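Local coordinates for putative MCP-type signal transduction protein (Campylobacter jejuni subsp. jejuni serotype O:2, PDB 4WY9) that acts as the chemotaxis receptor Tlp1, whose periplasmic tandem-PAS domain senses chemical signals, probably through an indirect mode of ligand recognition, at residues V105-D110 against M156-Q161. Numbering follows the deposited sequence. Where two conformers were deposited one is given.
Sequences VMLYAD and MNLEGQ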
loop_
_atom_site.group_PDB
_atom_site.type_symbol
_atom_site.label_atom_id
_atom_site.label_comp_id
_atom_site.label_asym_id
_atom_site.label_seq_id
_atom_site.Cartn_x
_atom_site.Cartn_y
_atom_site.Cartn_z
ATOM N N VAL A 105 -9.101 -12.731 -14.255
ATOM C CA VAL A 105 -8.657 -11.502 -13.619
ATOM C C VAL A 105 -8.669 -10.385 -14.660
ATOM O O VAL A 105 -7.995 -10.478 -15.688
ATOM C CB VAL A 105 -7.251 -11.630 -12.977
ATOM C CG1 VAL A 105 -6.832 -10.276 -12.419
ATOM C CG2 VAL A 105 -7.204 -12.718 -11.929
ATOM N N MET A 106 -9.463 -9.353 -14.418
ATOM C CA MET A 106 -9.434 -8.141 -15.209
ATOM C C MET A 106 -8.465 -7.187 -14.550
ATOM O O MET A 106 -8.773 -6.658 -13.475
ATOM C CB MET A 106 -10.809 -7.516 -15.302
ATOM C CG MET A 106 -11.866 -8.477 -15.860
ATOM S SD MET A 106 -13.582 -7.896 -15.680
ATOM C CE MET A 106 -13.670 -6.734 -16.983
ATOM N N LEU A 107 -7.301 -6.975 -15.163
ATOM C CA LEU A 107 -6.237 -6.173 -14.603
ATOM C C LEU A 107 -6.033 -4.940 -15.462
ATOM O O LEU A 107 -5.846 -5.064 -16.681
ATOM C CB LEU A 107 -4.940 -6.980 -14.517
ATOM C CG LEU A 107 -3.680 -6.288 -13.976
ATOM C CD1 LEU A 107 -3.869 -5.818 -12.532
ATOM C CD2 LEU A 107 -2.483 -7.201 -14.098
ATOM N N TYR A 108 -6.033 -3.756 -14.827
ATOM C CA TYR A 108 -5.880 -2.495 -15.522
ATOM C C TYR A 108 -4.682 -1.702 -15.013
ATOM O O TYR A 108 -4.432 -1.678 -13.805
ATOM C CB TYR A 108 -7.169 -1.668 -15.374
ATOM C CG TYR A 108 -8.336 -2.308 -16.085
ATOM C CD1 TYR A 108 -9.108 -3.273 -15.473
ATOM C CD2 TYR A 108 -8.662 -1.948 -17.396
ATOM C CE1 TYR A 108 -10.160 -3.859 -16.143
ATOM C CE2 TYR A 108 -9.692 -2.543 -18.058
ATOM C CZ TYR A 108 -10.449 -3.504 -17.416
ATOM O OH TYR A 108 -11.501 -4.114 -18.062
ATOM N N ALA A 109 -3.958 -1.070 -15.927
ATOM C CA ALA A 109 -2.898 -0.141 -15.644
ATOM C C ALA A 109 -3.225 1.217 -16.261
ATOM O O ALA A 109 -4.152 1.348 -17.053
ATOM C CB ALA A 109 -1.570 -0.643 -16.207
ATOM N N ASP A 110 -2.435 2.225 -15.898
ATOM C CA ASP A 110 -2.629 3.537 -16.498
ATOM C C ASP A 110 -2.291 3.483 -17.986
ATOM O O ASP A 110 -1.391 2.737 -18.394
ATOM C CB ASP A 110 -1.772 4.582 -15.788
ATOM C CG ASP A 110 -2.301 4.927 -14.410
ATOM O OD1 ASP A 110 -3.527 4.811 -14.203
ATOM O OD2 ASP A 110 -1.494 5.336 -13.546
ATOM N N MET A 156 6.241 -6.941 -6.575
ATOM C CA MET A 156 5.333 -7.390 -7.637
ATOM C C MET A 156 5.999 -7.163 -8.980
ATOM O O MET A 156 6.941 -6.377 -9.119
ATOM C CB MET A 156 4.007 -6.665 -7.590
ATOM C CG MET A 156 3.201 -6.925 -6.365
ATOM S SD MET A 156 1.598 -6.085 -6.374
ATOM C CE MET A 156 0.675 -7.081 -7.515
ATOM N N ASN A 157 5.494 -7.850 -9.987
ATOM C CA ASN A 157 5.954 -7.686 -11.352
ATOM C C ASN A 157 4.795 -7.989 -12.262
ATOM O O ASN A 157 4.470 -9.163 -12.503
ATOM C CB ASN A 157 7.170 -8.568 -11.661
ATOM C CG ASN A 157 7.770 -8.264 -13.007
ATOM O OD1 ASN A 157 7.050 -7.952 -13.974
ATOM N ND2 ASN A 157 9.083 -8.272 -13.081
ATOM N N LEU A 158 4.169 -6.951 -12.799
ATOM C CA LEU A 158 2.959 -7.126 -13.626
ATOM C C LEU A 158 3.169 -6.789 -15.088
ATOM O O LEU A 158 2.417 -7.266 -15.939
ATOM C CB LEU A 158 1.838 -6.284 -13.069
ATOM C CG LEU A 158 1.400 -6.632 -11.648
ATOM C CD1 LEU A 158 0.385 -5.628 -11.176
ATOM C CD2 LEU A 158 0.848 -8.038 -11.578
ATOM N N GLU A 159 4.194 -5.990 -15.396
ATOM C CA GLU A 159 4.432 -5.556 -16.776
ATOM C C GLU A 159 5.865 -5.781 -17.241
ATOM O O GLU A 159 6.212 -5.389 -18.343
ATOM C CB GLU A 159 4.086 -4.082 -16.935
ATOM C CG GLU A 159 2.633 -3.751 -16.648
ATOM C CD GLU A 159 2.374 -2.268 -16.760
ATOM O OE1 GLU A 159 2.908 -1.509 -15.939
ATOM O OE2 GLU A 159 1.623 -1.881 -17.704
ATOM N N GLY A 160 6.648 -6.518 -16.483
ATOM C CA GLY A 160 8.010 -6.859 -16.859
ATOM C C GLY A 160 9.064 -6.436 -15.869
ATOM O O GLY A 160 10.089 -7.119 -15.729
ATOM N N GLN A 161 8.808 -5.354 -15.128
ATOM C CA GLN A 161 9.793 -4.861 -14.173
ATOM C C GLN A 161 9.258 -4.971 -12.765
ATOM O O GLN A 161 8.105 -4.734 -12.509
ATOM C CB GLN A 161 10.192 -3.425 -14.445
ATOM C CG GLN A 161 10.522 -3.088 -15.910
ATOM C CD GLN A 161 10.182 -1.634 -16.248
ATOM O OE1 GLN A 161 9.397 -0.957 -15.537
ATOM N NE2 GLN A 161 10.760 -1.139 -17.355
#
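The turn that brings Leu158 and Glu159 against Leu107 and Ala109 is tied by a bond of 2.9 Å from Gly160 N to Asn157 OD1. The donor lies in the carbonyl plane of the Asn157 amide, but the N-H points at the oxygen only at a slant. This is an Asx motif, closed three residues on. The other end of the same amide also bonds within the turn. Asn157 ND2 donates to Gly160 O over 3.1 Å, with a nearly straight angle of 165° at the hydrogen. It approaches from above the Gly160 carbonyl plane, 75° out of it. Asn157 ND2 has a second partner, Asp162 OD1. The amide is thus held at both ends, which fixes its rotation.

The contact itself is small, burying 127 Å² in all, and has no hydrogen bond across it. Leu107 holds CG anti to the backbone N (chi1 179°), and its CD2 methyl faces the forked end of Leu158. Leu107 CD2 is 4.3 Å from Leu158 CD2. The CD1 methyl of Leu158 is almost as near, at 4.4 Å from Leu107 CD2. Further along the strand, Glu159 reaches across to Ala109 with its chain extended beyond CG. One carboxylate oxygen does the touching: Glu159 OE2 is 3.7 Å from Ala109 CB. This is plain van der Waals contact between an exposed acid and a buried methyl.

The contact lies in the first PDC sensor region, of the Cache clan. It joins strand 104-110 to the loop between strands 154-156 and 163-173. Strand 104-110 runs antiparallel to strands 78-83 and 119-122. Both neighbours share in the packing: Leu158 and Glu159 touch Phe78, and Leu107 and Glu159 touch Ile122. Leu158 also meets Glu127 of helix 126-129, while Met106 and Tyr108 pack on helix 59-70.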